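Local coordinates for protein L-Ala-D/L-Glu Epimerase (Escherichia coli, PDB 1JPD) that is named an epimerase and belongs to the mandelate racemase/muconate lactonizing enzyme family, with an enolase-type N-terminal domain and a TIM-barrel-like domain, at residues 125-130 against 152-157; 176-181 against 202-207. All coordinates share one frame; numbering follows the deposited sequence.

In the fold
Contacts 1 and 2 lie in the same sheet, among strands that run parallel, their centres about 9 Å apart, and each ties the two strands of one beta-alpha-beta unit. Contact 1 joins strands 121-128 and 150-154 and is partly buried; contact 2 joins 175-179 and 203-205, and ten of its twelve touching residues are buried. The middle strands are themselves neighbours: probable hydrogen bonds run from Val153 N to Ile177 O (2.7 Å) and from Asp179 N to Val153 O (2.9 Å). The chemistry changes across the sheet. Contact 1 pairs lysine chains with a threonine and ends on an exposed isoleucine, whereas contact 2 combines close apolar packing with two neighbouring carboxylates.

Contact 1 (125-130 against 152-157); sequences AQTVVI and KVKLDN
Thr127 pairs with Lys152 and Val128 with Val153 in parallel register, the directions of the short axes 126-128 and 152-154 differing by 30°. Three backbone hydrogen bonds fix this register: Lys152 N gives to Gln126 O (2.7 Å), Val128 N to Lys152 O (3.0 Å) and Lys154 N to Val128 O (3.1 Å). The last is nearly straight, with 173° at the hydrogen.

On the face carrying Thr127 and Lys152, the two side chains run side by side and point the same way. A bend at chi3 (67°) brings Lys152 CE alongside Thr127 OG1, at 3.6 Å, while the NZ beyond it forms a salt bridge with Asp300. Lys154 comes to the other branch of the threonine: its chain crosses Thr127 at a slant, and NZ lies 3.7 Å from Thr127 CG2. The opposite face is apolar. There Val128 CB and Val153 CG2 make a looser contact of 4.4 Å, and Met136 of helix 133-145 touches both valines.

Past the strand ends, Ile130 reaches across with its CD1, which rests 3.6 Å from Asp156 CB. Asp156 OD1 accepts a hydrogen bond from His158 N and forms a salt bridge with Arg163.

Strand, helix and parallel strand form a beta-alpha-beta crossover, here the first of the TIM-barrel-like domain, and the backbone bond of Ala125 with Ala299 links its first strand to strand 298-299. The Lys-X-Lys pattern of Lys152 and Lys154 is consistent with the motif at the end of the second barrel strand in relatives of the muconate lactonizing enzyme subgroup.

Contact 2 (176-181 against 202-207); sequences LIVDAN and AMLEQP
Val178 and Leu204 interlock on one face of the parallel pair 176-179 and 203-205, whose short axes differ by only 18°. The bump is Leu204 CD1, set by chi2 at 64°. It enters the notch formed by Val178 CG1, 3.6 Å away, and Ala180 CB, 4.2 Å away. Cys193 and Leu196 of helix 189-198 pack against the same leucine, and Met164 of helix 160-170 against Val178. Farther along, Ala180 CB sits on Pro207 CA at 3.7 Å, the methyl meeting the CA and CB side of the proline ring.

The other face carries Ile177, Met203, Asp179 and Glu205. Met203 is bent at both chi2 and chi3, and its curled end brings CE to 4.1 Å from Ile177 CB, with Ile177 CD1 almost as near. Beyond this apolar pair the two acids cross at a slant, an approach of like charges and not a bond: Glu205 OE1 comes to 3.7 Å from Asp179 CG, the carboxylate planes turned 30° apart. Glu205 OE2 accepts from Asn248 ND2 and also lies near the like-charged OD2 of Asp228.

Backbone hydrogen bonds from Val178 N to Met203 O and from Glu205 N to Val178 O hold these faces in register. After the strand, Asn181 N gives to Asp179 OD1 (3.1 Å), an Asx turn with the donor well out of the carboxylate plane.

This is a beta-alpha-beta unit of the TIM-barrel-like domain. Carboxylates at the ends of successive strands, as Asp179 and Glu205 are here, are consistent with the magnesium-binding site of enolase-superfamily relatives.

Contact 1 (125-130 against 152-157)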
# COMPACT_ATOMS: atom_id res chain seq x y z
N ALA A 125 -5.40 -9.24 -0.61
CA ALA A 125 -4.48 -10.21 -1.18
C ALA A 125 -3.74 -11.02 -0.13
O ALA A 125 -3.15 -10.48 0.80
CB ALA A 125 -3.48 -9.49 -2.06
N GLN A 126 -3.78 -12.34 -0.28
CA GLN A 126 -3.08 -13.23 0.63
C GLN A 126 -1.78 -13.58 -0.05
O GLN A 126 -1.75 -13.94 -1.23
CB GLN A 126 -3.88 -14.49 0.89
CG GLN A 126 -4.84 -14.34 2.03
CD GLN A 126 -4.14 -14.15 3.37
OE1 GLN A 126 -4.67 -13.48 4.26
NE2 GLN A 126 -2.96 -14.75 3.53
N THR A 127 -0.68 -13.48 0.69
CA THR A 127 0.61 -13.78 0.13
C THR A 127 0.91 -15.27 0.06
O THR A 127 0.67 -16.00 1.02
CB THR A 127 1.75 -13.10 0.92
OG1 THR A 127 1.64 -11.68 0.80
CG2 THR A 127 3.11 -13.55 0.40
N VAL A 128 1.41 -15.70 -1.09
CA VAL A 128 1.84 -17.07 -1.29
C VAL A 128 3.32 -16.82 -1.48
O VAL A 128 3.76 -16.32 -2.51
CB VAL A 128 1.27 -17.68 -2.58
CG1 VAL A 128 1.88 -19.06 -2.79
CG2 VAL A 128 -0.24 -17.78 -2.50
N VAL A 129 4.10 -17.13 -0.45
CA VAL A 129 5.53 -16.89 -0.49
C VAL A 129 6.29 -17.85 -1.40
O VAL A 129 5.83 -18.95 -1.71
CB VAL A 129 6.11 -16.96 0.94
CG1 VAL A 129 5.37 -15.97 1.85
CG2 VAL A 129 6.00 -18.37 1.48
N ILE A 130 7.48 -17.42 -1.82
CA ILE A 130 8.33 -18.23 -2.68
C ILE A 130 8.66 -19.58 -2.05
O ILE A 130 8.82 -19.69 -0.84
CB ILE A 130 9.66 -17.48 -2.99
CG1 ILE A 130 9.35 -16.22 -3.81
CG2 ILE A 130 10.62 -18.40 -3.74
CD1 ILE A 130 10.60 -15.48 -4.30
N LYS A 152 -1.76 -13.30 -3.84
CA LYS A 152 -0.65 -12.54 -4.40
C LYS A 152 0.54 -13.49 -4.40
O LYS A 152 1.08 -13.79 -3.34
CB LYS A 152 -0.34 -11.30 -3.57
CG LYS A 152 0.79 -10.46 -4.15
CD LYS A 152 1.01 -9.17 -3.37
CE LYS A 152 1.53 -9.42 -1.96
NZ LYS A 152 1.64 -8.16 -1.18
N VAL A 153 0.93 -13.96 -5.57
CA VAL A 153 2.05 -14.89 -5.67
C VAL A 153 3.36 -14.13 -5.77
O VAL A 153 3.55 -13.34 -6.69
CB VAL A 153 1.92 -15.81 -6.89
CG1 VAL A 153 3.11 -16.75 -6.96
CG2 VAL A 153 0.63 -16.62 -6.80
N LYS A 154 4.25 -14.37 -4.81
CA LYS A 154 5.55 -13.72 -4.80
C LYS A 154 6.51 -14.56 -5.65
O LYS A 154 6.60 -15.77 -5.47
CB LYS A 154 6.10 -13.62 -3.37
CG LYS A 154 5.49 -12.53 -2.52
CD LYS A 154 6.47 -11.37 -2.31
CE LYS A 154 5.90 -10.31 -1.37
NZ LYS A 154 5.64 -10.82 0.01
N LEU A 155 7.20 -13.93 -6.59
CA LEU A 155 8.14 -14.68 -7.42
C LEU A 155 9.47 -13.96 -7.58
O LEU A 155 9.54 -12.73 -7.56
CB LEU A 155 7.56 -14.92 -8.83
CG LEU A 155 6.33 -15.80 -9.02
CD1 LEU A 155 5.95 -15.82 -10.50
CD2 LEU A 155 6.61 -17.20 -8.53
N ASP A 156 10.53 -14.74 -7.74
CA ASP A 156 11.84 -14.17 -7.97
C ASP A 156 12.15 -14.53 -9.41
O ASP A 156 11.24 -14.67 -10.22
CB ASP A 156 12.90 -14.74 -7.02
CG ASP A 156 13.00 -16.25 -7.05
OD1 ASP A 156 12.49 -16.89 -8.01
OD2 ASP A 156 13.60 -16.81 -6.11
N ASN A 157 13.41 -14.71 -9.72
CA ASN A 157 13.79 -15.02 -11.08
C ASN A 157 13.87 -16.51 -11.37
O ASN A 157 14.30 -16.92 -12.44
CB ASN A 157 15.14 -14.35 -11.36
CG ASN A 157 15.30 -13.98 -12.80
OD1 ASN A 157 14.46 -13.28 -13.37
ND2 ASN A 157 16.38 -14.44 -13.42

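Contact 2 (176-181 against 202-207)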
# COMPACT_ATOMS: atom_id res chain seq x y z
N LEU A 176 -5.49 -14.60 -9.31
CA LEU A 176 -4.06 -14.51 -9.02
C LEU A 176 -3.37 -13.25 -9.52
O LEU A 176 -3.61 -12.82 -10.65
CB LEU A 176 -3.32 -15.71 -9.62
CG LEU A 176 -3.80 -17.13 -9.33
CD1 LEU A 176 -2.99 -18.11 -10.16
CD2 LEU A 176 -3.66 -17.44 -7.86
N ILE A 177 -2.53 -12.65 -8.68
CA ILE A 177 -1.73 -11.50 -9.08
C ILE A 177 -0.30 -11.86 -8.69
O ILE A 177 -0.09 -12.57 -7.71
CB ILE A 177 -2.19 -10.18 -8.41
CG1 ILE A 177 -2.10 -10.27 -6.89
CG2 ILE A 177 -3.63 -9.87 -8.83
CD1 ILE A 177 -2.52 -8.98 -6.20
N VAL A 178 0.67 -11.43 -9.48
CA VAL A 178 2.07 -11.75 -9.23
C VAL A 178 2.93 -10.55 -8.90
O VAL A 178 2.92 -9.54 -9.62
CB VAL A 178 2.70 -12.46 -10.46
CG1 VAL A 178 4.22 -12.42 -10.37
CG2 VAL A 178 2.23 -13.90 -10.53
N ASP A 179 3.68 -10.65 -7.81
CA ASP A 179 4.58 -9.59 -7.40
C ASP A 179 5.99 -10.09 -7.67
O ASP A 179 6.55 -10.86 -6.89
CB ASP A 179 4.42 -9.27 -5.90
CG ASP A 179 5.16 -7.99 -5.49
OD1 ASP A 179 5.81 -7.38 -6.36
OD2 ASP A 179 5.08 -7.60 -4.30
N ALA A 180 6.56 -9.69 -8.80
CA ALA A 180 7.91 -10.12 -9.15
C ALA A 180 8.93 -9.27 -8.39
O ALA A 180 10.14 -9.50 -8.46
CB ALA A 180 8.13 -10.01 -10.66
N ASN A 181 8.42 -8.26 -7.69
CA ASN A 181 9.23 -7.38 -6.86
C ASN A 181 10.61 -6.97 -7.42
O ASN A 181 11.64 -7.17 -6.76
CB ASN A 181 9.40 -8.06 -5.49
CG ASN A 181 9.89 -7.12 -4.42
OD1 ASN A 181 10.72 -7.50 -3.58
ND2 ASN A 181 9.38 -5.87 -4.41
N ALA A 202 -4.40 -12.24 -13.39
CA ALA A 202 -5.05 -10.94 -13.53
C ALA A 202 -4.09 -9.76 -13.65
O ALA A 202 -4.39 -8.79 -14.35
CB ALA A 202 -6.00 -10.71 -12.36
N MET A 203 -2.95 -9.83 -12.96
CA MET A 203 -2.01 -8.72 -13.00
C MET A 203 -0.59 -9.09 -12.56
O MET A 203 -0.40 -9.95 -11.70
CB MET A 203 -2.57 -7.58 -12.14
CG MET A 203 -1.65 -6.39 -11.95
SD MET A 203 -0.44 -6.66 -10.63
CE MET A 203 -1.43 -6.22 -9.16
N LEU A 204 0.39 -8.43 -13.17
CA LEU A 204 1.81 -8.63 -12.85
C LEU A 204 2.33 -7.32 -12.26
O LEU A 204 2.21 -6.26 -12.88
CB LEU A 204 2.59 -8.97 -14.11
CG LEU A 204 4.12 -8.94 -13.97
CD1 LEU A 204 4.59 -10.02 -12.98
CD2 LEU A 204 4.75 -9.15 -15.34
N GLU A 205 2.94 -7.39 -11.08
CA GLU A 205 3.42 -6.19 -10.40
C GLU A 205 4.93 -5.94 -10.42
O GLU A 205 5.72 -6.82 -10.05
CB GLU A 205 2.90 -6.22 -8.96
CG GLU A 205 3.30 -5.07 -8.08
CD GLU A 205 2.52 -5.05 -6.77
OE1 GLU A 205 2.11 -6.13 -6.29
OE2 GLU A 205 2.33 -3.95 -6.21
N GLN A 206 5.32 -4.75 -10.86
CA GLN A 206 6.71 -4.30 -10.91
C GLN A 206 7.76 -5.38 -11.16
O GLN A 206 8.58 -5.67 -10.30
CB GLN A 206 7.06 -3.58 -9.61
CG GLN A 206 8.42 -2.87 -9.58
CD GLN A 206 8.37 -1.45 -10.13
OE1 GLN A 206 7.38 -0.74 -9.95
NE2 GLN A 206 9.45 -1.03 -10.77
N PRO A 207 7.77 -5.98 -12.36
CA PRO A 207 8.74 -7.02 -12.69
C PRO A 207 10.16 -6.50 -12.83
O PRO A 207 11.13 -7.23 -12.58
CB PRO A 207 8.20 -7.59 -13.99
CG PRO A 207 7.62 -6.38 -14.64
CD PRO A 207 6.86 -5.76 -13.50